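Local coordinates for MstE (Scytonema sp. PCC 10023, PDB 6SBF), which is a single-domain class II terpene cyclase that assembles complex isoprenoid scaffolds, probably on the route to merosterols, at residues 327-332 against 341-346; 211-216 against 310-315. The protein carries 1 engineered substitution. One frame throughout, in Å; residues are numbered along the deposited sequence. Where two conformers were deposited one is given.

In the fold
Following the chain from its N terminus, 211-216 comes first, a loop running into helix 215-229. The 93 residues that follow, more than half helical, probably form part of the alpha6-alpha6 barrel, and interaction 2 closes this long excursion by bringing 310-315 back against 211-216. Only then does interaction 1 open, pairing 327-332 with 341-346 across just eight intervening residues. The two contacts are therefore in series, neither nested nor crossed, with centres about 10 Å apart. They share one small mixed sheet: strand 342-344 lies between 311-313, antiparallel to it, and 328-329, parallel to it. Interaction 2 joins that sheet to the start of helix 215-229, and interaction 1 completes its far edge.

Interaction 1 (327-332 against 341-346); sequences WRYYDE and GSIIFD
Ile343 sets its branched side chain against both Trp327 and Tyr329, and here the contact is tightly packed. Its CD1 sits over one face of the Tyr329 ring, 4.2 Å from the centroid, in a CH-pi contact, while CG2 meets Tyr329 CE2 at 3.6 Å. These two side chains lie side by side and point the same way. Trp327 instead crosses Ile343 at about a right angle, its CB 3.7 Å from Ile343 CD1. With CG1 anti to its own carbonyl carbon (chi1 -61°) and CD1 extended beyond it (chi2 174°), the longer branch of the isoleucine can serve both aromatic residues. CE3 and CZ3 of the indole lie close to the backbone of Gly341, which has no side chain there and whose positive phi favours glycine.

The backbones pair in parallel, strand 328-329 forming an edge of a mixed three-stranded sheet in which 311-313 flanks 342-344 on the other side. In the usual parallel pattern Arg328 straddles two residues: its N donates to Gly341 O at 3.3 Å, and its O accepts from Ile343 N at 2.8 Å. Tyr330 N then donates to Ile343 O at 2.9 Å.

Past this bond a 3-10 turn carries 330-332 off, and the contact becomes loose and watery. Tyr330 touches Ser342 and Ile344 through CB, with CD1 also near Ser342 OG; its ring leads away to stack on Phe339, whose carbonyl accepts from the Ser342 hydroxyl in the conformer given. A carboxylate suits the solvent-exposed place of Asp331 because it can accept from bridging waters. Its OD2 accepts from one that in turn accepts from Phe345 N, while a second water links Asp331 N to Ile343 O. That same OD2 lies 3.2 Å from Phe345 CE2, carboxylate and ring planes 81° apart.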
ATOM      1  N   TRP A 327      -5.905   0.534  20.384  1.00 17.39           N
ATOM      2  CA  TRP A 327      -4.608   0.473  19.688  1.00 17.11           C
ATOM      3  C   TRP A 327      -3.557   1.170  20.523  1.00 17.86           C
ATOM      4  O   TRP A 327      -3.783   2.311  20.978  1.00 21.84           O
ATOM      5  CB  TRP A 327      -4.613   1.085  18.279  1.00 21.38           C
ATOM      6  CG  TRP A 327      -5.585   0.444  17.350  1.00 20.00           C
ATOM      7  CD1 TRP A 327      -6.747   0.942  16.834  1.00 18.86           C
ATOM      8  CD2 TRP A 327      -5.443  -0.865  16.805  1.00 16.16           C
ATOM      9  NE1 TRP A 327      -7.343  -0.007  16.052  1.00 19.55           N
ATOM     10  CE2 TRP A 327      -6.575  -1.117  16.015  1.00 16.32           C
ATOM     11  CE3 TRP A 327      -4.457  -1.863  16.930  1.00 16.23           C
ATOM     12  CZ2 TRP A 327      -6.800  -2.325  15.397  1.00 18.77           C
ATOM     13  CZ3 TRP A 327      -4.711  -3.073  16.355  1.00 16.85           C
ATOM     14  CH2 TRP A 327      -5.842  -3.285  15.573  1.00 18.31           C
ATOM     15  N   ARG A 328      -2.405   0.527  20.599  1.00 21.01           N
ATOM     16  CA  ARG A 328      -1.188   1.126  21.141  1.00 22.88           C
ATOM     17  C   ARG A 328      -0.049   0.910  20.134  1.00 19.28           C
ATOM     18  O   ARG A 328      -0.104  -0.059  19.398  1.00 19.98           O
ATOM     19  CB  ARG A 328      -0.799   0.436  22.444  1.00 23.92           C
ATOM     20  CG  ARG A 328      -1.800   0.649  23.578  1.00 31.34           C
ATOM     21  CD  ARG A 328      -1.308   0.043  24.868  1.00 34.31           C
ATOM     22  NE  ARG A 328      -1.205  -1.408  24.761  1.00 41.32           N
ATOM     23  CZ  ARG A 328      -0.619  -2.148  25.689  1.00 50.20           C
ATOM     24  NH1 ARG A 328      -0.527  -3.461  25.556  1.00 56.45           N
ATOM     25  NH2 ARG A 328      -0.137  -1.549  26.759  1.00 44.33           N
ATOM     26  N   TYR A 329       0.942   1.763  20.180  1.00 17.71           N
ATOM     27  CA  TYR A 329       2.120   1.672  19.298  1.00 16.73           C
ATOM     28  C   TYR A 329       3.097   0.713  19.974  1.00 17.19           C
ATOM     29  O   TYR A 329       3.480   0.960  21.115  1.00 20.13           O
ATOM     30  CB  TYR A 329       2.685   3.062  18.990  1.00 18.87           C
ATOM     31  CG  TYR A 329       1.693   3.818  18.137  1.00 18.84           C
ATOM     32  CD1 TYR A 329       0.647   4.510  18.720  1.00 21.24           C
ATOM     33  CD2 TYR A 329       1.773   3.745  16.753  1.00 18.21           C
ATOM     34  CE1 TYR A 329      -0.303   5.135  17.930  1.00 22.33           C
ATOM     35  CE2 TYR A 329       0.829   4.352  15.948  1.00 19.67           C
ATOM     36  CZ  TYR A 329      -0.203   5.038  16.552  1.00 20.99           C
ATOM     37  OH  TYR A 329      -1.182   5.640  15.808  1.00 22.08           O
ATOM     38  N   TYR A 330       3.403  -0.410  19.352  1.00 18.47           N
ATOM     39  CA  TYR A 330       4.197  -1.525  19.931  1.00 18.17           C
ATOM     40  C   TYR A 330       5.491  -0.984  20.540  1.00 18.11           C
ATOM     41  O   TYR A 330       5.837  -1.326  21.689  1.00 21.56           O
ATOM     42  CB  TYR A 330       4.529  -2.588  18.884  1.00 19.71           C
ATOM     43  CG  TYR A 330       5.249  -3.772  19.473  1.00 20.77           C
ATOM     44  CD1 TYR A 330       4.530  -4.785  20.076  1.00 21.63           C
ATOM     45  CD2 TYR A 330       6.619  -3.924  19.339  1.00 24.15           C
ATOM     46  CE1 TYR A 330       5.144  -5.900  20.617  1.00 24.26           C
ATOM     47  CE2 TYR A 330       7.257  -5.032  19.869  1.00 26.10           C
ATOM     48  CZ  TYR A 330       6.517  -6.020  20.504  1.00 28.16           C
ATOM     49  OH  TYR A 330       7.168  -7.109  20.980  1.00 36.06           O
ATOM     50  N   ASP A 331       6.160  -0.083  19.830  1.00 21.10           N
ATOM     51  CA  ASP A 331       7.483   0.396  20.281  1.00 23.47           C
ATOM     52  C   ASP A 331       7.358   1.302  21.510  1.00 24.97           C
ATOM     53  O   ASP A 331       8.346   1.520  22.188  1.00 32.65           O
ATOM     54  CB  ASP A 331       8.197   1.119  19.157  1.00 31.95           C
ATOM     55  CG  ASP A 331       8.783   0.125  18.169  1.00 46.51           C
ATOM     56  OD1 ASP A 331       9.280  -0.939  18.618  1.00 62.77           O
ATOM     57  OD2 ASP A 331       8.681   0.394  16.966  1.00 89.42           O
ATOM     58  N   GLU A 332       6.176   1.748  21.869  1.00 24.12           N
ATOM     59  CA  GLU A 332       5.936   2.658  23.015  1.00 27.00           C
ATOM     60  C   GLU A 332       5.477   1.906  24.267  1.00 27.90           C
ATOM     61  O   GLU A 332       5.300   2.570  25.312  1.00 34.12           O
ATOM     62  CB  GLU A 332       4.860   3.661  22.619  1.00 28.16           C
ATOM     63  CG  GLU A 332       5.306   4.551  21.498  1.00 27.38           C
ATOM     64  CD  GLU A 332       4.333   5.592  21.037  1.00 34.83           C
ATOM     65  OE1 GLU A 332       4.674   6.225  20.056  1.00 40.23           O
ATOM     66  OE2 GLU A 332       3.231   5.738  21.643  1.00 44.26           O
ATOM     67  N   GLY A 341      -3.435  -6.098  19.085  1.00 16.57           N
ATOM     68  CA  GLY A 341      -3.903  -4.800  19.551  1.00 18.84           C
ATOM     69  C   GLY A 341      -2.858  -3.735  19.481  1.00 17.09           C
ATOM     70  O   GLY A 341      -3.105  -2.641  19.998  1.00 20.17           O
ATOM     71  N   SER A 342      -1.769  -3.983  18.767  1.00 16.32           N
ATOM     72  CA  SER A 342      -0.697  -2.977  18.612  0.50 16.18           C
ATOM     73  C   SER A 342      -0.459  -2.611  17.145  1.00 14.30           C
ATOM     74  O   SER A 342      -0.983  -3.305  16.255  1.00 15.70           O
ATOM     75  CB  SER A 342       0.565  -3.456  19.268  0.50 16.78           C
ATOM     76  OG  SER A 342       1.293  -4.277  18.372  0.50 17.64           O
ATOM     77  N   ILE A 343       0.255  -1.516  17.004  1.00 14.70           N
ATOM     78  CA  ILE A 343       0.612  -0.940  15.713  1.00 14.89           C
ATOM     79  C   ILE A 343       2.126  -0.953  15.612  1.00 15.30           C
ATOM     80  O   ILE A 343       2.824  -0.470  16.517  1.00 17.01           O
ATOM     81  CB  ILE A 343       0.019   0.467  15.592  1.00 14.67           C
ATOM     82  CG1 ILE A 343      -1.488   0.447  15.678  1.00 16.00           C
ATOM     83  CG2 ILE A 343       0.484   1.161  14.334  1.00 16.55           C
ATOM     84  CD1 ILE A 343      -2.127   1.835  15.704  1.00 19.84           C
ATOM     85  N   ILE A 344       2.608  -1.407  14.468  1.00 15.05           N
ATOM     86  CA  ILE A 344       4.033  -1.293  14.089  1.00 15.86           C
ATOM     87  C   ILE A 344       4.202  -0.344  12.910  1.00 14.73           C
ATOM     88  O   ILE A 344       3.233   0.019  12.266  1.00 16.49           O
ATOM     89  CB  ILE A 344       4.613  -2.697  13.866  1.00 17.41           C
ATOM     90  CG1 ILE A 344       4.049  -3.393  12.634  1.00 18.53           C
ATOM     91  CG2 ILE A 344       4.472  -3.537  15.133  1.00 20.51           C
ATOM     92  CD1 ILE A 344       4.917  -4.528  12.222  1.00 22.45           C
ATOM     93  N   PHE A 345       5.440   0.010  12.645  1.00 14.78           N
ATOM     94  CA  PHE A 345       5.728   0.907  11.512  1.00 14.36           C
ATOM     95  C   PHE A 345       6.972   0.425  10.762  1.00 14.02           C
ATOM     96  O   PHE A 345       7.659  -0.520  11.153  1.00 14.38           O
ATOM     97  CB  PHE A 345       5.847   2.365  11.982  1.00 16.81           C
ATOM     98  CG  PHE A 345       7.018   2.641  12.877  1.00 20.79           C
ATOM     99  CD1 PHE A 345       8.202   3.123  12.423  1.00 26.48           C
ATOM    100  CD2 PHE A 345       6.845   2.557  14.264  1.00 26.53           C
ATOM    101  CE1 PHE A 345       9.260   3.395  13.260  1.00 31.51           C
ATOM    102  CE2 PHE A 345       7.908   2.831  15.110  1.00 31.16           C
ATOM    103  CZ  PHE A 345       9.094   3.280  14.595  1.00 35.99           C
ATOM    104  N   ASP A 346       7.199   1.112   9.669  1.00 12.51           N
ATOM    105  CA  ASP A 346       8.317   0.823   8.754  1.00 12.84           C
ATOM    106  C   ASP A 346       9.582   1.484   9.273  1.00 12.03           C
ATOM    107  O   ASP A 346       9.903   2.619   8.927  1.00 13.76           O
ATOM    108  CB  ASP A 346       7.967   1.295   7.360  1.00 12.75           C
ATOM    109  CG  ASP A 346       7.560   2.771   7.246  1.00 12.60           C
ATOM    110  OD1 ASP A 346       6.801   3.302   8.095  1.00 13.30           O
ATOM    111  OD2 ASP A 346       7.976   3.391   6.225  1.00 13.96           O
TER
HETATM  112  O   HOH W   1       7.216  -0.767  15.066  1.00 21.53           O
HETATM  113  O   HOH W   2       5.481   0.533  17.003  1.00 23.23           O

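Interaction 2 (211-216 against 310-315); sequences WWSDHE and YLRIPY
Arg312 packs against the backbone of Trp211 and Trp212, its own N donating to Trp211 O at 2.8 Å in a nearly straight bond. Its CB lies 4.0 Å from Trp211 O. CG sits between the backbone N and the carbonyl carbon (chi1 77°), which keeps it near that same Trp211 O, 3.4 Å away. CD then passes the carbonyl carbon of Trp212. NE donates to Tyr210 O, and CZ lies beneath Trp212 O, which stands 3.2 Å from it over the centre of one guanidinium face. NH1 donates to Asn322 OD1; NH2 reaches a water in the guanidinium plane that also bonds Ser213 OG.

Apolar contacts flank the arginine. Leu311 CD1 lies over one face of the Trp212 six-membered ring, 4.0 Å from its centroid, and Pro314 CD meets Trp211 CZ3 at 3.7 Å. Together they join the loop entering helix 215-229 to strand 311-313, a single bridge pairing Trp212 with Leu311. An alanine at Arg312 would probably leave Tyr210 O and Asn322 OD1 without these donors and open a gap under Trp212 O. Arginine suits the place because its aliphatic CB-CD stem packs on the backbone while the flat guanidinium offers N-H groups at its edge and a face to Trp212 O. Neutral oxygens, from two backbone carbonyls, a side-chain amide and a water, are likely to stabilise its buried positive charge.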
ATOM      1  N   TRP A 211      -5.844  -3.925   7.823  1.00 13.34           N
ATOM      2  CA  TRP A 211      -4.486  -3.913   8.427  1.00 13.55           C
ATOM      3  C   TRP A 211      -3.906  -2.516   8.615  1.00 13.51           C
ATOM      4  O   TRP A 211      -2.844  -2.376   9.187  1.00 15.99           O
ATOM      5  CB  TRP A 211      -3.555  -4.718   7.540  1.00 13.87           C
ATOM      6  CG  TRP A 211      -3.904  -6.155   7.376  1.00 14.41           C
ATOM      7  CD1 TRP A 211      -4.442  -6.742   6.266  1.00 14.71           C
ATOM      8  CD2 TRP A 211      -3.741  -7.206   8.340  1.00 13.41           C
ATOM      9  NE1 TRP A 211      -4.641  -8.077   6.468  1.00 15.79           N
ATOM     10  CE2 TRP A 211      -4.221  -8.388   7.755  1.00 15.06           C
ATOM     11  CE3 TRP A 211      -3.289  -7.273   9.666  1.00 14.02           C
ATOM     12  CZ2 TRP A 211      -4.228  -9.604   8.415  1.00 15.54           C
ATOM     13  CZ3 TRP A 211      -3.296  -8.482  10.314  1.00 15.85           C
ATOM     14  CH2 TRP A 211      -3.764  -9.645   9.718  1.00 15.63           C
ATOM     15  N   TRP A 212      -4.513  -1.491   8.080  1.00 14.66           N
ATOM     16  CA  TRP A 212      -3.947  -0.142   8.077  1.00 15.40           C
ATOM     17  C   TRP A 212      -4.777   0.807   8.887  1.00 16.04           C
ATOM     18  O   TRP A 212      -6.013   0.809   8.778  1.00 16.79           O
ATOM     19  CB  TRP A 212      -3.860   0.389   6.638  1.00 15.13           C
ATOM     20  CG  TRP A 212      -2.993  -0.460   5.759  1.00 14.67           C
ATOM     21  CD1 TRP A 212      -3.427  -1.492   5.003  1.00 18.05           C
ATOM     22  CD2 TRP A 212      -1.550  -0.529   5.754  1.00 14.81           C
ATOM     23  NE1 TRP A 212      -2.394  -2.146   4.441  1.00 19.17           N
ATOM     24  CE2 TRP A 212      -1.221  -1.573   4.893  1.00 17.54           C
ATOM     25  CE3 TRP A 212      -0.544   0.195   6.376  1.00 16.65           C
ATOM     26  CZ2 TRP A 212       0.101  -1.890   4.610  1.00 19.50           C
ATOM     27  CZ3 TRP A 212       0.761  -0.158   6.162  1.00 17.98           C
ATOM     28  CH2 TRP A 212       1.078  -1.152   5.230  1.00 19.37           C
ATOM     29  N   SER A 213      -4.096   1.696   9.578  1.00 16.31           N
ATOM     30  CA  SER A 213      -4.749   2.772  10.336  1.00 17.96           C
ATOM     31  C   SER A 213      -5.312   3.816   9.371  1.00 16.78           C
ATOM     32  O   SER A 213      -6.339   4.452   9.661  1.00 19.09           O
ATOM     33  CB  SER A 213      -3.680   3.428  11.240  1.00 21.24           C
ATOM     34  OG  SER A 213      -3.150   2.591  12.248  1.00 26.40           O
ATOM     35  N   ASP A 214      -4.582   4.080   8.277  1.00 12.70           N
ATOM     36  CA  ASP A 214      -4.872   5.271   7.455  1.00 12.13           C
ATOM     37  C   ASP A 214      -5.821   4.881   6.322  1.00 12.11           C
ATOM     38  O   ASP A 214      -5.395   4.192   5.323  1.00 13.07           O
ATOM     39  CB  ASP A 214      -3.577   5.853   6.922  1.00 12.99           C
ATOM     40  CG  ASP A 214      -2.673   6.362   8.029  1.00 13.60           C
ATOM     41  OD1 ASP A 214      -3.154   7.188   8.829  1.00 16.51           O
ATOM     42  OD2 ASP A 214      -1.500   5.952   8.106  1.00 15.27           O
ATOM     43  N   HIS A 215      -7.068   5.345   6.346  1.00 12.60           N
ATOM     44  CA  HIS A 215      -8.100   4.989   5.370  1.00 12.87           C
ATOM     45  C   HIS A 215      -7.756   5.512   3.967  1.00 11.56           C
ATOM     46  O   HIS A 215      -8.353   5.012   3.002  1.00 11.90           O
ATOM     47  CB  HIS A 215      -9.446   5.589   5.772  1.00 13.22           C
ATOM     48  CG  HIS A 215      -9.941   5.199   7.113  1.00 14.85           C
ATOM     49  ND1 HIS A 215      -9.703   3.945   7.654  1.00 16.54           N
ATOM     50  CD2 HIS A 215     -10.719   5.893   7.995  1.00 17.96           C
ATOM     51  CE1 HIS A 215     -10.292   3.899   8.860  1.00 18.31           C
ATOM     52  NE2 HIS A 215     -10.893   5.081   9.088  1.00 19.37           N
ATOM     53  N   GLU A 216      -6.845   6.467   3.855  1.00 11.58           N
ATOM     54  CA  GLU A 216      -6.426   6.984   2.526  1.00 11.58           C
ATOM     55  C   GLU A 216      -5.853   5.862   1.652  1.00 11.48           C
ATOM     56  O   GLU A 216      -6.033   5.932   0.462  1.00 12.76           O
ATOM     57  CB  GLU A 216      -5.434   8.124   2.726  1.00 12.76           C
ATOM     58  CG  GLU A 216      -5.994   9.335   3.486  1.00 13.67           C
ATOM     59  CD  GLU A 216      -6.176   9.173   4.974  1.00 14.04           C
ATOM     60  OE1 GLU A 216      -6.935  10.013   5.569  1.00 14.89           O
ATOM     61  OE2 GLU A 216      -5.541   8.253   5.564  1.00 14.55           O
ATOM     62  N   TYR A 310       1.692   2.892   9.201  1.00 12.85           N
ATOM     63  CA  TYR A 310       1.221   2.237  10.432  1.00 13.24           C
ATOM     64  C   TYR A 310       0.391   1.027  10.117  1.00 13.48           C
ATOM     65  O   TYR A 310      -0.729   1.163   9.564  1.00 15.51           O
ATOM     66  CB  TYR A 310       0.532   3.207  11.379  1.00 13.44           C
ATOM     67  CG  TYR A 310       1.446   4.248  11.965  1.00 13.70           C
ATOM     68  CD1 TYR A 310       2.536   3.899  12.733  1.00 16.11           C
ATOM     69  CD2 TYR A 310       1.263   5.589  11.758  1.00 15.97           C
ATOM     70  CE1 TYR A 310       3.394   4.861  13.250  1.00 16.86           C
ATOM     71  CE2 TYR A 310       2.088   6.563  12.269  1.00 17.20           C
ATOM     72  CZ  TYR A 310       3.174   6.210  13.042  1.00 16.02           C
ATOM     73  OH  TYR A 310       3.990   7.181  13.517  1.00 21.10           O
ATOM     74  N   LEU A 311       0.932  -0.136  10.458  1.00 14.03           N
ATOM     75  CA  LEU A 311       0.374  -1.471  10.221  1.00 13.84           C
ATOM     76  C   LEU A 311      -0.171  -1.961  11.575  1.00 14.77           C
ATOM     77  O   LEU A 311       0.611  -2.078  12.565  1.00 17.00           O
ATOM     78  CB  LEU A 311       1.470  -2.384   9.696  1.00 15.41           C
ATOM     79  CG  LEU A 311       1.081  -3.809   9.369  1.00 18.72           C
ATOM     80  CD1 LEU A 311       0.172  -3.837   8.174  1.00 23.16           C
ATOM     81  CD2 LEU A 311       2.350  -4.620   9.121  1.00 21.66           C
ATOM     82  N   ARG A 312      -1.421  -2.294  11.616  1.00 15.11           N
ATOM     83  CA  ARG A 312      -2.016  -2.756  12.854  1.00 15.76           C
ATOM     84  C   ARG A 312      -2.179  -4.250  12.841  1.00 15.93           C
ATOM     85  O   ARG A 312      -2.352  -4.873  11.780  1.00 19.11           O
ATOM     86  CB  ARG A 312      -3.163  -1.855  13.136  1.00 25.27           C
ATOM     87  CG  ARG A 312      -4.307  -2.196  12.293  1.00 23.29           C
ATOM     88  CD  ARG A 312      -5.192  -0.942  12.499  1.00 29.22           C
ATOM     89  NE  ARG A 312      -6.315  -1.107  11.662  1.00 27.13           N
ATOM     90  CZ  ARG A 312      -7.417  -0.284  11.440  1.00 19.95           C
ATOM     91  NH1 ARG A 312      -8.309  -0.755  10.608  1.00 17.49           N
ATOM     92  NH2 ARG A 312      -7.627   0.890  11.980  1.00 25.16           N
ATOM     93  N   ILE A 313      -2.071  -4.822  14.041  1.00 14.66           N
ATOM     94  CA  ILE A 313      -2.234  -6.259  14.231  1.00 15.93           C
ATOM     95  C   ILE A 313      -3.490  -6.433  15.069  1.00 16.15           C
ATOM     96  O   ILE A 313      -3.456  -6.435  16.301  1.00 16.84           O
ATOM     97  CB  ILE A 313      -1.017  -6.870  14.899  1.00 20.99           C
ATOM     98  CG1 ILE A 313       0.277  -6.488  14.159  1.00 25.30           C
ATOM     99  CG2 ILE A 313      -1.284  -8.366  14.978  1.00 23.36           C
ATOM    100  CD1 ILE A 313       0.301  -6.781  12.626  1.00 32.36           C
ATOM    101  N   PRO A 314      -4.680  -6.622  14.436  1.00 16.47           N
ATOM    102  CA  PRO A 314      -5.870  -6.892  15.221  1.00 17.21           C
ATOM    103  C   PRO A 314      -5.745  -8.260  15.868  1.00 17.68           C
ATOM    104  O   PRO A 314      -5.001  -9.109  15.403  1.00 18.56           O
ATOM    105  CB  PRO A 314      -7.000  -6.929  14.193  1.00 17.79           C
ATOM    106  CG  PRO A 314      -6.407  -6.200  12.969  1.00 17.02           C
ATOM    107  CD  PRO A 314      -4.965  -6.654  13.001  1.00 16.37           C
ATOM    108  N   TYR A 315      -6.521  -8.466  16.925  1.00 17.51           N
ATOM    109  CA  TYR A 315      -6.689  -9.843  17.425  1.00 17.64           C
ATOM    110  C   TYR A 315      -7.217 -10.709  16.288  1.00 16.38           C
ATOM    111  O   TYR A 315      -7.992 -10.244  15.431  1.00 18.00           O
ATOM    112  CB  TYR A 315      -7.633  -9.864  18.625  1.00 17.73           C
ATOM    113  CG  TYR A 315      -7.016  -9.366  19.900  1.00 18.66           C
ATOM    114  CD1 TYR A 315      -7.050  -8.032  20.240  1.00 19.80           C
ATOM    115  CD2 TYR A 315      -6.352 -10.231  20.746  1.00 22.05           C
ATOM    116  CE1 TYR A 315      -6.459  -7.553  21.397  1.00 21.70           C
ATOM    117  CE2 TYR A 315      -5.755  -9.771  21.907  1.00 24.34           C
ATOM    118  CZ  TYR A 315      -5.827  -8.427  22.249  1.00 24.81           C
ATOM    119  OH  TYR A 315      -5.248  -7.971  23.406  1.00 26.44           O
TER
HETATM  120  O   HOH W   3      -5.527   2.064  13.858  1.00 29.96           O
HETATM  121  O   HOH W   4      -1.778   3.242   7.921  1.00 16.59           O